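Local coordinates for malonyl CoA-acyl carrier protein transacylase (PDB 3G87) that probably transfers the malonyl group of malonyl-CoA to holo-acyl carrier protein, giving malonyl-acyl carrier protein and free CoA, at residues E253-R256 against Y257-L261; S192-H196 against S197-R201; R142-E146 against H147-D151. All coordinates share one frame; numbering follows the deposited sequence.

Interaction 1 of 3, residues E253-R256 against Y257-L261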
loop_
_atom_site.group_PDB
_atom_site.type_symbol
_atom_site.label_atom_id
_atom_site.label_comp_id
_atom_site.label_asym_id
_atom_site.label_seq_id
_atom_site.Cartn_x
_atom_site.Cartn_y
_atom_site.Cartn_z
ATOM N N GLU A 253 7.480 5.960 -9.347
ATOM C CA GLU A 253 8.254 7.146 -9.064
ATOM C C GLU A 253 8.939 7.080 -7.727
ATOM O O GLU A 253 9.931 7.640 -7.549
ATOM C CB GLU A 253 7.379 8.397 -9.074
ATOM C CG GLU A 253 7.136 9.068 -10.376
ATOM C CD GLU A 253 6.073 10.139 -10.283
ATOM O OE1 GLU A 253 4.911 9.818 -10.152
ATOM O OE2 GLU A 253 6.400 11.303 -10.286
ATOM N N SER A 254 8.388 6.380 -6.782
ATOM C CA SER A 254 9.016 6.253 -5.490
ATOM C C SER A 254 10.236 5.354 -5.562
ATOM O O SER A 254 11.262 5.688 -5.114
ATOM C CB SER A 254 8.007 5.747 -4.465
ATOM O OG SER A 254 7.013 6.653 -4.191
ATOM N N ILE A 255 10.075 4.199 -6.140
ATOM C CA ILE A 255 11.162 3.325 -6.446
ATOM C C ILE A 255 12.230 4.021 -7.272
ATOM O O ILE A 255 13.353 4.028 -6.904
ATOM C CB ILE A 255 10.686 2.053 -7.186
ATOM C CG1 ILE A 255 9.652 1.334 -6.368
ATOM C CG2 ILE A 255 11.813 1.159 -7.543
ATOM C CD1 ILE A 255 10.135 0.830 -5.131
ATOM N N ARG A 256 11.853 4.587 -8.396
ATOM C CA ARG A 256 12.787 5.349 -9.257
ATOM C C ARG A 256 13.535 6.477 -8.493
ATOM O O ARG A 256 14.732 6.734 -8.718
ATOM C CB ARG A 256 12.027 5.912 -10.468
ATOM C CG ARG A 256 11.827 4.875 -11.569
ATOM C CD ARG A 256 11.032 5.436 -12.776
ATOM N NE ARG A 256 11.222 4.660 -13.992
ATOM C CZ ARG A 256 10.587 4.900 -15.157
ATOM N NH1 ARG A 256 9.676 5.889 -15.270
ATOM N NH2 ARG A 256 10.850 4.136 -16.225
ATOM N N TYR A 257 12.842 7.142 -7.563
ATOM C CA TYR A 257 13.519 8.103 -6.731
ATOM C C TYR A 257 14.604 7.393 -5.922
ATOM O O TYR A 257 15.686 7.928 -5.776
ATOM C CB TYR A 257 12.545 8.839 -5.791
ATOM C CG TYR A 257 13.243 9.772 -4.805
ATOM C CD1 TYR A 257 13.733 11.010 -5.226
ATOM C CD2 TYR A 257 13.439 9.403 -3.459
ATOM C CE1 TYR A 257 14.398 11.871 -4.321
ATOM C CE2 TYR A 257 14.088 10.276 -2.538
ATOM C CZ TYR A 257 14.545 11.518 -2.971
ATOM O OH TYR A 257 15.198 12.414 -2.100
ATOM N N LEU A 258 14.335 6.198 -5.407
ATOM C CA LEU A 258 15.380 5.497 -4.660
ATOM C C LEU A 258 16.522 5.083 -5.536
ATOM O O LEU A 258 17.662 5.199 -5.102
ATOM C CB LEU A 258 14.862 4.261 -3.902
ATOM C CG LEU A 258 13.828 4.712 -2.854
ATOM C CD1 LEU A 258 13.008 3.553 -2.280
ATOM C CD2 LEU A 258 14.451 5.603 -1.781
ATOM N N LEU A 259 16.226 4.587 -6.744
ATOM C CA LEU A 259 17.286 4.180 -7.692
ATOM C C LEU A 259 18.263 5.326 -8.025
ATOM O O LEU A 259 19.476 5.126 -7.985
ATOM C CB LEU A 259 16.680 3.607 -8.980
ATOM C CG LEU A 259 15.843 2.320 -8.817
ATOM C CD1 LEU A 259 15.292 1.881 -10.123
ATOM C CD2 LEU A 259 16.642 1.173 -8.196
ATOM N N ALA A 260 17.718 6.517 -8.322
ATOM C CA ALA A 260 18.502 7.752 -8.588
ATOM C C ALA A 260 19.283 8.252 -7.364
ATOM O O ALA A 260 20.424 8.704 -7.475
ATOM C CB ALA A 260 17.587 8.865 -9.095
ATOM N N LEU A 261 18.684 8.159 -6.190
ATOM C CA LEU A 261 19.418 8.514 -4.993
ATOM C C LEU A 261 20.655 7.610 -4.743
ATOM O O LEU A 261 21.748 8.113 -4.418
ATOM C CB LEU A 261 18.490 8.508 -3.804
ATOM C CG LEU A 261 19.014 9.247 -2.568
ATOM C CD1 LEU A 261 19.470 10.702 -2.923
ATOM C CD2 LEU A 261 17.943 9.243 -1.476
#
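Two successive turns of the alpha helix 251-264 meet here, Ile255 and Leu259 lying side by side along one flank of the helix while Glu253 O to Arg256 O bind the amides four residues on. The i to i+4 bonds straighten along the segment. Tyr257 N reaches Glu253 O at 3.0 Å with an N-H...O angle of 150°. Leu258 N to Ser254 O is 3.1 Å. Leu259 N lies 2.9 Å from Ile255 O, and Ala260 N meets Arg256 O at 3.0 Å and 172°. Ile255 O is also approached by Leu258 N, but that second bond is weak.

Ile255 CG2 faces Leu259 CG at 4.4 Å, a loose apolar contact. The Leu258 side chain leans back over the preceding turn, with CG 3.6 Å from Ser254 O. In the parallel sheet of the acyltransferase fold, strands 223-224 and 269-273 are the two outer strands, and helix 251-264 packs against both: Leu258 touches Ile224, Ile269 and Phe271, and Leu259 touches the latter two. Ile255 turns to helix 279-289, meeting Val284 and Ile287.

Tyr257 has CG anti to its backbone N (chi1 175°), which carries the ring off the turn toward Ile224, Arg230 and Pro231, while its CB stays 3.4 Å from Glu253 O. Glu253, Ser254 and Arg256 find their polar partners outside the segment. Glu253 OE2 forms a salt bridge with Arg250, and Ser254 OG, buried, hydrogen-bonds to Arg250 O. The chain of Arg256, extended from CG to NE, runs away from the following turn, and its NE binds Thr291 OG1.

Interaction 2 of 3, residues S192-H196 against S197-R201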
loop_
_atom_site.group_PDB
_atom_site.type_symbol
_atom_site.label_atom_id
_atom_site.label_comp_id
_atom_site.label_asym_id
_atom_site.label_seq_id
_atom_site.Cartn_x
_atom_site.Cartn_y
_atom_site.Cartn_z
ATOM N N SER A 192 -15.410 -2.287 -3.248
ATOM C CA SER A 192 -16.671 -1.589 -3.475
ATOM C C SER A 192 -16.372 -0.074 -3.444
ATOM O O SER A 192 -17.296 0.802 -3.486
ATOM C CB SER A 192 -17.639 -1.981 -2.344
ATOM O OG SER A 192 -19.008 -1.816 -2.696
ATOM N N GLY A 193 -15.057 0.217 -3.377
ATOM C CA GLY A 193 -14.561 1.583 -3.384
ATOM C C GLY A 193 -13.580 1.900 -4.505
ATOM O O GLY A 193 -12.766 1.089 -4.925
ATOM N N ALA A 194 -13.690 3.128 -4.969
ATOM C CA ALA A 194 -12.797 3.699 -5.945
ATOM C C ALA A 194 -11.702 4.295 -5.077
ATOM O O ALA A 194 -11.771 5.485 -4.746
ATOM C CB ALA A 194 -13.537 4.788 -6.669
ATOM N N PHE A 195 -10.724 3.470 -4.695
ATOM C CA PHE A 195 -9.710 3.882 -3.738
ATOM C C PHE A 195 -8.709 4.750 -4.446
ATOM O O PHE A 195 -8.467 4.575 -5.641
ATOM C CB PHE A 195 -9.008 2.679 -3.090
ATOM C CG PHE A 195 -9.924 1.827 -2.194
ATOM C CD1 PHE A 195 -11.109 2.375 -1.636
ATOM C CD2 PHE A 195 -9.593 0.485 -1.891
ATOM C CE1 PHE A 195 -11.969 1.605 -0.813
ATOM C CE2 PHE A 195 -10.464 -0.296 -1.074
ATOM C CZ PHE A 195 -11.628 0.271 -0.527
ATOM N N HIS A 196 -8.165 5.681 -3.709
ATOM C CA HIS A 196 -7.119 6.564 -4.179
ATOM C C HIS A 196 -7.597 7.419 -5.327
ATOM O O HIS A 196 -6.925 7.539 -6.313
ATOM C CB HIS A 196 -5.830 5.778 -4.501
ATOM C CG HIS A 196 -5.142 5.240 -3.285
ATOM N ND1 HIS A 196 -4.502 6.037 -2.379
ATOM C CD2 HIS A 196 -5.051 3.993 -2.797
ATOM C CE1 HIS A 196 -4.033 5.313 -1.396
ATOM N NE2 HIS A 196 -4.365 4.070 -1.622
ATOM N N SER A 197 -8.805 7.951 -5.165
ATOM C CA SER A 197 -9.467 8.862 -6.109
ATOM C C SER A 197 -10.269 9.870 -5.277
ATOM O O SER A 197 -10.282 9.801 -4.045
ATOM C CB SER A 197 -10.435 8.116 -7.043
ATOM O OG SER A 197 -11.680 7.815 -6.375
ATOM N N LYS A 198 -10.939 10.782 -5.968
ATOM C CA LYS A 198 -11.773 11.822 -5.334
ATOM C C LYS A 198 -12.961 11.288 -4.531
ATOM O O LYS A 198 -13.521 12.024 -3.744
ATOM C CB LYS A 198 -12.330 12.780 -6.393
ATOM C CG LYS A 198 -13.241 12.102 -7.459
ATOM C CD LYS A 198 -13.817 13.156 -8.445
ATOM C CE LYS A 198 -14.283 12.454 -9.735
ATOM N NZ LYS A 198 -14.874 13.404 -10.748
ATOM N N PHE A 199 -13.369 10.045 -4.768
ATOM C CA PHE A 199 -14.461 9.456 -3.996
ATOM C C PHE A 199 -14.079 9.204 -2.534
ATOM O O PHE A 199 -14.947 9.123 -1.672
ATOM C CB PHE A 199 -15.117 8.254 -4.729
ATOM C CG PHE A 199 -15.692 8.645 -6.087
ATOM C CD1 PHE A 199 -16.928 9.296 -6.178
ATOM C CD2 PHE A 199 -14.946 8.476 -7.263
ATOM C CE1 PHE A 199 -17.454 9.719 -7.415
ATOM C CE2 PHE A 199 -15.464 8.883 -8.496
ATOM C CZ PHE A 199 -16.732 9.499 -8.566
ATOM N N MET A 200 -12.795 9.135 -2.247
ATOM C CA MET A 200 -12.254 8.903 -0.940
ATOM C C MET A 200 -12.077 10.136 -0.100
ATOM O O MET A 200 -11.679 10.055 1.014
ATOM C CB MET A 200 -10.942 8.153 -1.047
ATOM C CG MET A 200 -11.090 6.729 -1.413
ATOM S SD MET A 200 -12.301 5.756 -0.543
ATOM C CE MET A 200 -13.363 5.621 -1.828
ATOM N N ARG A 201 -12.396 11.271 -0.659
ATOM C CA ARG A 201 -12.316 12.498 0.070
ATOM C C ARG A 201 -12.993 12.513 1.449
ATOM O O ARG A 201 -12.434 12.988 2.348
ATOM C CB ARG A 201 -12.790 13.647 -0.760
ATOM C CG ARG A 201 -11.683 14.374 -1.276
ATOM C CD ARG A 201 -12.078 15.355 -2.309
ATOM N NE ARG A 201 -11.486 15.116 -3.594
ATOM C CZ ARG A 201 -10.183 15.134 -3.855
ATOM N NH1 ARG A 201 -9.312 15.382 -2.883
ATOM N NH2 ARG A 201 -9.748 14.909 -5.093
#
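Ser197 OG hydrogen-bonds to Ala194 O at 2.8 Å, standing 44° out of that carbonyl's plane instead of on a lone pair. The same oxygen accepts from Phe199 N at 3.2 Å, an ST turn, so one hydroxyl donates back to the loop and receives from an amide within the 3-10 segment 198-200. With chi1 at 78°, Ser197 OG lies between its own N and carbonyl carbon, turned to both partners. Met200 N to Ser197 O adds a backbone bond, and Ala194 is the centre of an inverse gamma turn.

Beyond these bonds the loop carries a probable active-site histidine. His196 NE2 is hydrogen-bonded to Ser92 OG, in a GxSxG pattern consistent with the nucleophile elbow of acyltransferases, and the pair resembles the Ser-His dyad of malonyl transacylases. His196 ND1 has weak hydrogen bonds to Gln244 O and Ser247 O.

The sulfur contact is Met-aromatic: Met200 SD approaches the edge of the Phe195 ring, 3.7 Å from CD1, the line from SD to the ring centre lying 75° off the normal. Bends at chi2 and chi3 bring Met200 CE into the plane of that ring and within 3.3 Å of Ala194 O. One ring face of Phe195 has Gly193 O above it, offset toward the rim.

Apolar contact is lighter at Ala194, whose CB is 4.0 Å from Phe199 CD2 and 3.6 Å from Ser197 OG. Ser166 of strand 162-168 touches both Ala194 and Ser197, and its OG hydrogen-bonds to Phe195 O.

Interaction 3 of 3, residues R142-E146 against H147-D151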
loop_
_atom_site.group_PDB
_atom_site.type_symbol
_atom_site.label_atom_id
_atom_site.label_comp_id
_atom_site.label_asym_id
_atom_site.label_seq_id
_atom_site.Cartn_x
_atom_site.Cartn_y
_atom_site.Cartn_z
ATOM N N ARG A 142 -6.322 8.893 -22.328
ATOM C CA ARG A 142 -6.974 9.251 -23.606
ATOM C C ARG A 142 -8.176 8.351 -23.798
ATOM O O ARG A 142 -9.295 8.813 -24.082
ATOM C CB ARG A 142 -6.028 9.039 -24.788
ATOM C CG ARG A 142 -6.469 9.711 -26.098
ATOM C CD ARG A 142 -5.439 9.652 -27.276
ATOM N NE ARG A 142 -4.710 8.383 -27.348
ATOM C CZ ARG A 142 -5.252 7.181 -27.600
ATOM N NH1 ARG A 142 -6.564 7.025 -27.832
ATOM N NH2 ARG A 142 -4.456 6.100 -27.603
ATOM N N THR A 143 -7.941 7.058 -23.628
ATOM C CA THR A 143 -8.984 6.085 -23.810
ATOM C C THR A 143 -10.158 6.376 -22.887
ATOM O O THR A 143 -11.266 6.419 -23.356
ATOM C CB THR A 143 -8.452 4.721 -23.575
ATOM O OG1 THR A 143 -7.512 4.454 -24.613
ATOM C CG2 THR A 143 -9.605 3.695 -23.600
ATOM N N LEU A 144 -9.889 6.623 -21.607
ATOM C CA LEU A 144 -10.937 7.018 -20.658
ATOM C C LEU A 144 -11.668 8.271 -21.128
ATOM O O LEU A 144 -12.894 8.281 -21.069
ATOM C CB LEU A 144 -10.409 7.235 -19.203
ATOM C CG LEU A 144 -9.654 6.065 -18.555
ATOM C CD1 LEU A 144 -8.906 6.562 -17.302
ATOM C CD2 LEU A 144 -10.620 4.906 -18.217
ATOM N N ASP A 145 -10.981 9.314 -21.579
ATOM C CA ASP A 145 -11.655 10.482 -22.120
ATOM C C ASP A 145 -12.543 10.184 -23.304
ATOM O O ASP A 145 -13.629 10.631 -23.335
ATOM C CB ASP A 145 -10.711 11.621 -22.553
ATOM C CG ASP A 145 -9.845 12.170 -21.453
ATOM O OD1 ASP A 145 -10.219 12.268 -20.330
ATOM O OD2 ASP A 145 -8.746 12.537 -21.740
ATOM N N GLU A 146 -12.037 9.428 -24.266
ATOM C CA GLU A 146 -12.712 9.172 -25.516
ATOM C C GLU A 146 -14.025 8.463 -25.363
ATOM O O GLU A 146 -14.887 8.624 -26.164
ATOM C CB GLU A 146 -11.844 8.376 -26.487
ATOM C CG GLU A 146 -10.868 9.163 -27.262
ATOM C CD GLU A 146 -9.717 8.374 -27.743
ATOM O OE1 GLU A 146 -9.701 7.204 -27.559
ATOM O OE2 GLU A 146 -8.834 8.909 -28.341
ATOM N N HIS A 147 -14.142 7.687 -24.309
ATOM C CA HIS A 147 -15.313 6.935 -24.023
ATOM C C HIS A 147 -16.124 7.460 -22.870
ATOM O O HIS A 147 -16.843 6.755 -22.304
ATOM C CB HIS A 147 -14.939 5.474 -23.824
ATOM C CG HIS A 147 -14.257 4.868 -25.000
ATOM N ND1 HIS A 147 -14.925 4.169 -25.964
ATOM C CD2 HIS A 147 -12.979 4.908 -25.398
ATOM C CE1 HIS A 147 -14.091 3.786 -26.894
ATOM N NE2 HIS A 147 -12.902 4.226 -26.574
ATOM N N GLY A 148 -15.990 8.712 -22.517
ATOM C CA GLY A 148 -16.852 9.310 -21.453
ATOM C C GLY A 148 -16.750 8.710 -20.037
ATOM O O GLY A 148 -17.677 8.856 -19.205
ATOM N N LEU A 149 -15.628 8.100 -19.722
ATOM C CA LEU A 149 -15.348 7.681 -18.377
ATOM C C LEU A 149 -14.768 8.823 -17.541
ATOM O O LEU A 149 -13.620 8.842 -17.212
ATOM C CB LEU A 149 -14.455 6.475 -18.393
ATOM C CG LEU A 149 -14.941 5.378 -19.306
ATOM C CD1 LEU A 149 -14.119 4.174 -19.222
ATOM C CD2 LEU A 149 -16.358 5.037 -19.083
ATOM N N VAL A 150 -15.626 9.755 -17.212
ATOM C CA VAL A 150 -15.254 11.045 -16.688
ATOM C C VAL A 150 -14.788 11.061 -15.242
ATOM O O VAL A 150 -14.049 11.901 -14.871
ATOM C CB VAL A 150 -16.371 12.089 -16.902
ATOM C CG1 VAL A 150 -16.638 12.228 -18.333
ATOM C CG2 VAL A 150 -17.623 11.710 -16.160
ATOM N N ASP A 151 -15.219 10.112 -14.455
ATOM C CA ASP A 151 -14.899 10.068 -13.063
ATOM C C ASP A 151 -13.910 8.986 -12.735
ATOM O O ASP A 151 -13.742 8.638 -11.630
ATOM C CB ASP A 151 -16.173 9.881 -12.278
ATOM C CG ASP A 151 -17.031 11.097 -12.290
ATOM O OD1 ASP A 151 -16.490 12.156 -12.190
ATOM O OD2 ASP A 151 -18.242 10.995 -12.392
HETATM O O HOH W 1 -9.834 3.751 -26.964
#
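The His147 imidazole has Thr143 O at its edge, in the ring plane, 3.1 Å from CD2, while Thr143 CG2 lies 4.0 Å from the same carbon. The Arg142 guanidinium has Glu146 at its edge: NH1 donates to OE2 at 3.0 Å, nearly in the guanidinium plane and on the syn side of the carboxylate, a salt bridge along the helix. A water bonded to His147 NE2 makes a weak bond to Thr143 OG1, which is held chiefly by Gln139 O.

Thr143 O also accepts from His147 N. Beyond it a Schellman motif ends the helix: Leu149 N binds Leu144 O at 3.1 Å, and Gly148 N, at positive phi (62°), meets Asp145 O at 3.2 Å. The chain thus folds back to bring Leu149 against Leu144, with Leu149 CD1 3.7 Å from Leu144 CD2 and the two side chains crossing at about a right angle.

Leu149 also touches Glu171 and Ala175 of helix 169-175, and Leu178 beyond that helix meets His147 and Leu149. The loop after helix 137-146 thus packs on helix 169-175 just before strand 153-159 begins, and Thr143 of the helix rests on Leu178 and Phe179.

From the N terminus, interaction 3 comes first, ending helix 137-146 and turning the chain toward strand 153-159 of the antiparallel sheet. Interaction 2 follows after strand 185-188, within the loop that leads into helix 201-211. Interaction 1 comes last, within helix 251-264 beside the parallel sheet. In each the paired segments are contiguous, so only a local turn is closed; the three follow one another along the chain, and none nests or crosses. Interactions 2 and 3 touch: Lys198 NZ and Asp151 OD1 form a salt bridge, and Phe199 CE2 packs on Asp151 O, joining the His196 loop to the end of the 142-151 turn. Interaction 1 stands apart, its centre about 26 Å from that of interaction 2.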